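PDB 1COJ: protein (superoxide dismutase) from Aquifex pyrophilus, which converts superoxide radicals into hydrogen peroxide and molecular oxygen, using one iron ion per subunit of a homotetramer. Local coordinates for residues H81-G86 / L159-T164; M123-W128 / G144-N149. All blocks are in the same frame, centred on the assembly; numbering follows the deposited sequence.

How the contacts relate
Contact 1 (81-86 with 159-164) is buried, with its centre about 5 Å from that of the chain. Contact 2 (123-128 with 144-149) lies about 10 Å out and is also largely buried. Both touch the second subunit; contact 2 also reaches a third. Contact 1 sets helix 63-86 on strand 157-163 and is built round the iron. Contact 2 pairs the start of strand 128-134 with the end of strand 139-145 through backbone hydrogen bonds, with Arg126 and Asp146 just beyond the strand ends at the subunit interface. All three strands belong to one antiparallel sheet, with 128-134 in the middle. The contacts meet where Val161 CG1 packs on Trp128 CE3 at 3.3 Å.

Contact 1: residues H81-G86 / L159-T164; sequences HELYFG and LIVIDT. With FE (Fe (III) ion), chain B.
His81 and Asp163 meet at the iron. His81 NE2 binds it at 2.2 Å and Asp163 OD2 at 1.9 Å. The two ligand atoms are not hydrogen-bonded to each other, and the imidazole and carboxylate planes stand 85° apart. His81 CB points away from the strand, yet the ring end returns to the metal; its ND1 is held by Gly77 O. A chi1 of -169° puts Asp163 CG anti to the backbone N, and OD2 then binds the iron. His27, His167 and a water complete the site. That water binds iron at 2.0 Å and gives a weak hydrogen bond to Asp163 OD1, which is also hydrogen-bonded to Tyr165. This is the iron site of the iron/manganese superoxide dismutases, formed where the alpha-hairpin domain packs on the C-terminal domain. The axes of helix 81-86 and strand 160-163 cross at 100°. Asp163 CB sits over one face of the Tyr84 ring, 4.0 Å from its centroid, in a CH-pi contact. At the ring edge, Tyr84 CD1 lies 3.4 Å from Val161 O, which is buried with no polar partner in the model. Tyr84 OH is hydrogen-bonded to Tyr180 OH. Leu83 CB packs on Val161 CG2 at 4.1 Å.

Contact 2: residues M123-W128 / G144-N149; sequences MAFRGW and GLDAHN
The Phe125 ring carries Gly144 CA over the centre of one face, 3.6 Å from the centroid, in a CH-pi contact. The indole of Trp128 and the imidazole of His148 meet edge to edge instead. Trp128 NE1 donates to His148 ND1 at 2.9 Å, with the partner near the plane of each ring. Trp128 and Leu145 form an antiparallel hydrogen-bonded pair, and Gly127 with Trp128 opposite Leu145 makes a classic beta bulge. The indole reaches the iron site, where His81 meets it edge-to-face. An alanine at Trp128 would probably leave His148 ND1 without its donor and open a gap beside His81 and Val161. Toward the subunit interface, Arg126 and Asp146 form a long, purely electrostatic bridge, 3.9 Å from NH1 to OD1, with Asp146 OD1 well out of the guanidinium plane. Asp146 OD1 also makes a salt bridge with Arg65 of the second subunit. Arg126 NH2 is hydrogen-bonded to Gln59 O of that subunit and forms a salt bridge with Glu70 of the third. Asp146 OD2 takes the backbone N-H of Arg126 on its anti side, at 3.1 Å from Arg126 N and 167°.

Contact 1: residues H81-G86 / L159-T164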
# COMPACT_ATOMS: atom_id res chain seq x y z
N HIS A 81 5.64 18.87 3.95
CA HIS A 81 5.85 20.02 3.09
C HIS A 81 6.37 21.22 3.87
O HIS A 81 7.25 21.94 3.39
CB HIS A 81 4.58 20.38 2.31
CG HIS A 81 4.38 19.54 1.08
ND1 HIS A 81 3.63 18.39 1.06
CD2 HIS A 81 4.91 19.66 -0.16
CE1 HIS A 81 3.73 17.85 -0.16
NE2 HIS A 81 4.50 18.59 -0.93
N GLU A 82 5.87 21.41 5.09
CA GLU A 82 6.33 22.52 5.90
C GLU A 82 7.80 22.35 6.29
O GLU A 82 8.55 23.33 6.34
CB GLU A 82 5.45 22.69 7.14
CG GLU A 82 4.05 23.14 6.78
CD GLU A 82 3.19 23.45 7.98
OE1 GLU A 82 2.10 24.02 7.77
OE2 GLU A 82 3.57 23.13 9.12
N LEU A 83 8.21 21.11 6.53
CA LEU A 83 9.59 20.81 6.88
C LEU A 83 10.50 20.99 5.65
O LEU A 83 11.65 21.39 5.76
CB LEU A 83 9.70 19.38 7.41
CG LEU A 83 9.07 19.09 8.77
CD1 LEU A 83 8.98 17.59 8.99
CD2 LEU A 83 9.89 19.74 9.88
N TYR A 84 9.94 20.68 4.49
CA TYR A 84 10.64 20.79 3.21
C TYR A 84 10.89 22.26 2.81
O TYR A 84 12.03 22.68 2.66
CB TYR A 84 9.84 20.05 2.14
CG TYR A 84 10.32 20.20 0.72
CD1 TYR A 84 11.45 19.52 0.26
CD2 TYR A 84 9.61 20.97 -0.20
CE1 TYR A 84 11.85 19.60 -1.07
CE2 TYR A 84 10.00 21.06 -1.53
CZ TYR A 84 11.12 20.37 -1.96
OH TYR A 84 11.45 20.38 -3.30
N PHE A 85 9.81 23.02 2.66
CA PHE A 85 9.93 24.43 2.28
C PHE A 85 10.70 25.24 3.32
O PHE A 85 11.55 26.07 2.98
CB PHE A 85 8.54 25.05 2.09
CG PHE A 85 7.79 24.50 0.90
CD1 PHE A 85 8.38 24.49 -0.36
CD2 PHE A 85 6.50 24.01 1.05
CE1 PHE A 85 7.68 24.00 -1.46
CE2 PHE A 85 5.79 23.53 -0.05
CZ PHE A 85 6.39 23.52 -1.30
N GLY A 86 10.43 24.96 4.60
CA GLY A 86 11.07 25.66 5.69
C GLY A 86 12.58 25.56 5.78
O GLY A 86 13.22 26.38 6.43
N LEU A 159 14.97 15.59 10.26
CA LEU A 159 15.98 16.65 10.23
C LEU A 159 16.04 17.18 8.81
O LEU A 159 15.93 18.39 8.59
CB LEU A 159 17.35 16.12 10.66
CG LEU A 159 17.46 15.48 12.05
CD1 LEU A 159 18.90 15.10 12.31
CD2 LEU A 159 16.94 16.42 13.13
N ILE A 160 16.22 16.28 7.85
CA ILE A 160 16.27 16.67 6.43
C ILE A 160 15.18 15.89 5.70
O ILE A 160 15.10 14.66 5.82
CB ILE A 160 17.65 16.35 5.79
CG1 ILE A 160 18.75 17.18 6.45
CG2 ILE A 160 17.60 16.60 4.28
CD1 ILE A 160 20.15 16.91 5.90
N VAL A 161 14.35 16.61 4.95
CA VAL A 161 13.24 16.01 4.22
C VAL A 161 13.29 16.37 2.73
O VAL A 161 13.26 17.55 2.37
CB VAL A 161 11.88 16.46 4.81
CG1 VAL A 161 10.73 15.85 4.05
CG2 VAL A 161 11.79 16.08 6.28
N ILE A 162 13.37 15.36 1.87
CA ILE A 162 13.42 15.58 0.43
C ILE A 162 12.16 15.02 -0.22
O ILE A 162 11.85 13.84 -0.08
CB ILE A 162 14.65 14.90 -0.23
CG1 ILE A 162 15.93 15.26 0.52
CG2 ILE A 162 14.76 15.33 -1.70
CD1 ILE A 162 17.19 14.61 -0.06
N ASP A 163 11.44 15.88 -0.93
CA ASP A 163 10.23 15.50 -1.63
C ASP A 163 10.63 14.87 -2.97
O ASP A 163 11.32 15.50 -3.76
CB ASP A 163 9.37 16.74 -1.90
CG ASP A 163 7.97 16.40 -2.39
OD1 ASP A 163 7.67 15.21 -2.59
OD2 ASP A 163 7.16 17.33 -2.55
N THR A 164 10.20 13.63 -3.21
CA THR A 164 10.53 12.98 -4.47
C THR A 164 9.29 12.77 -5.34
O THR A 164 9.35 12.08 -6.36
CB THR A 164 11.30 11.64 -4.28
OG1 THR A 164 10.48 10.70 -3.57
CG2 THR A 164 12.59 11.86 -3.51
FE FE B . 5.25 17.68 -2.75
O HOH W 1 4.89 15.80 -2.17

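Contact 2: residues M123-W128 / G144-N149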
# COMPACT_ATOMS: atom_id res chain seq x y z
N MET A 123 16.54 8.56 -4.76
CA MET A 123 16.40 7.93 -6.07
C MET A 123 15.60 6.62 -5.99
O MET A 123 14.95 6.23 -6.96
CB MET A 123 17.78 7.63 -6.67
CG MET A 123 18.52 8.85 -7.22
SD MET A 123 17.62 9.67 -8.55
CE MET A 123 17.78 8.50 -9.85
N ALA A 124 15.65 5.96 -4.83
CA ALA A 124 14.96 4.69 -4.63
C ALA A 124 13.51 4.79 -4.19
O ALA A 124 12.76 3.82 -4.35
CB ALA A 124 15.75 3.83 -3.63
N PHE A 125 13.11 5.93 -3.64
CA PHE A 125 11.74 6.09 -3.17
C PHE A 125 10.81 6.99 -3.96
O PHE A 125 11.20 8.01 -4.51
CB PHE A 125 11.72 6.38 -1.67
CG PHE A 125 12.08 5.19 -0.86
CD1 PHE A 125 11.10 4.30 -0.42
CD2 PHE A 125 13.42 4.88 -0.63
CE1 PHE A 125 11.45 3.12 0.23
CE2 PHE A 125 13.78 3.71 0.02
CZ PHE A 125 12.80 2.83 0.45
N ARG A 126 9.55 6.57 -3.99
CA ARG A 126 8.51 7.23 -4.76
C ARG A 126 7.83 8.43 -4.12
O ARG A 126 7.05 9.12 -4.78
CB ARG A 126 7.47 6.19 -5.18
CG ARG A 126 8.11 4.99 -5.88
CD ARG A 126 7.17 3.80 -6.00
NE ARG A 126 7.90 2.65 -6.54
CZ ARG A 126 7.42 1.40 -6.60
NH1 ARG A 126 6.21 1.12 -6.15
NH2 ARG A 126 8.17 0.44 -7.10
N GLY A 127 8.12 8.68 -2.84
CA GLY A 127 7.49 9.80 -2.15
C GLY A 127 8.41 10.79 -1.47
O GLY A 127 8.35 11.99 -1.76
N TRP A 128 9.22 10.31 -0.53
CA TRP A 128 10.13 11.17 0.23
C TRP A 128 11.37 10.41 0.68
O TRP A 128 11.37 9.18 0.73
CB TRP A 128 9.45 11.69 1.52
CG TRP A 128 8.17 12.45 1.32
CD1 TRP A 128 6.93 11.93 1.12
CD2 TRP A 128 8.00 13.88 1.32
NE1 TRP A 128 6.01 12.93 0.98
CE2 TRP A 128 6.64 14.14 1.10
CE3 TRP A 128 8.88 14.96 1.48
CZ2 TRP A 128 6.12 15.45 1.05
CZ3 TRP A 128 8.37 16.26 1.42
CH2 TRP A 128 7.00 16.49 1.21
N GLY A 144 13.01 6.10 3.83
CA GLY A 144 12.40 6.41 2.54
C GLY A 144 10.92 6.11 2.59
O GLY A 144 10.50 5.12 3.19
N LEU A 145 10.11 6.96 1.97
CA LEU A 145 8.66 6.78 1.95
C LEU A 145 8.17 6.70 0.51
O LEU A 145 8.71 7.38 -0.37
CB LEU A 145 7.95 7.96 2.63
CG LEU A 145 8.45 8.57 3.94
CD1 LEU A 145 7.44 9.60 4.41
CD2 LEU A 145 8.65 7.53 4.99
N ASP A 146 7.16 5.87 0.26
CA ASP A 146 6.61 5.76 -1.08
C ASP A 146 5.43 6.72 -1.29
O ASP A 146 4.95 6.88 -2.41
CB ASP A 146 6.20 4.32 -1.41
CG ASP A 146 7.27 3.58 -2.18
OD1 ASP A 146 7.04 2.41 -2.53
OD2 ASP A 146 8.35 4.16 -2.45
N ALA A 147 5.00 7.34 -0.20
CA ALA A 147 3.89 8.30 -0.21
C ALA A 147 3.96 9.04 1.12
O ALA A 147 4.76 8.69 1.98
CB ALA A 147 2.55 7.59 -0.37
N HIS A 148 3.11 10.05 1.31
CA HIS A 148 3.12 10.82 2.57
C HIS A 148 2.93 9.93 3.79
O HIS A 148 3.51 10.19 4.84
CB HIS A 148 2.01 11.88 2.58
CG HIS A 148 2.01 12.79 1.39
ND1 HIS A 148 3.15 13.36 0.88
CD2 HIS A 148 0.99 13.24 0.62
CE1 HIS A 148 2.85 14.13 -0.15
NE2 HIS A 148 1.54 14.07 -0.33
N ASN A 149 2.13 8.87 3.64
CA ASN A 149 1.80 7.97 4.74
C ASN A 149 2.15 6.49 4.52
O ASN A 149 1.49 5.60 5.07
CB ASN A 149 0.31 8.10 5.08
CG ASN A 149 -0.62 7.71 3.90
OD1 ASN A 149 -1.83 7.62 4.07
ND2 ASN A 149 -0.04 7.45 2.74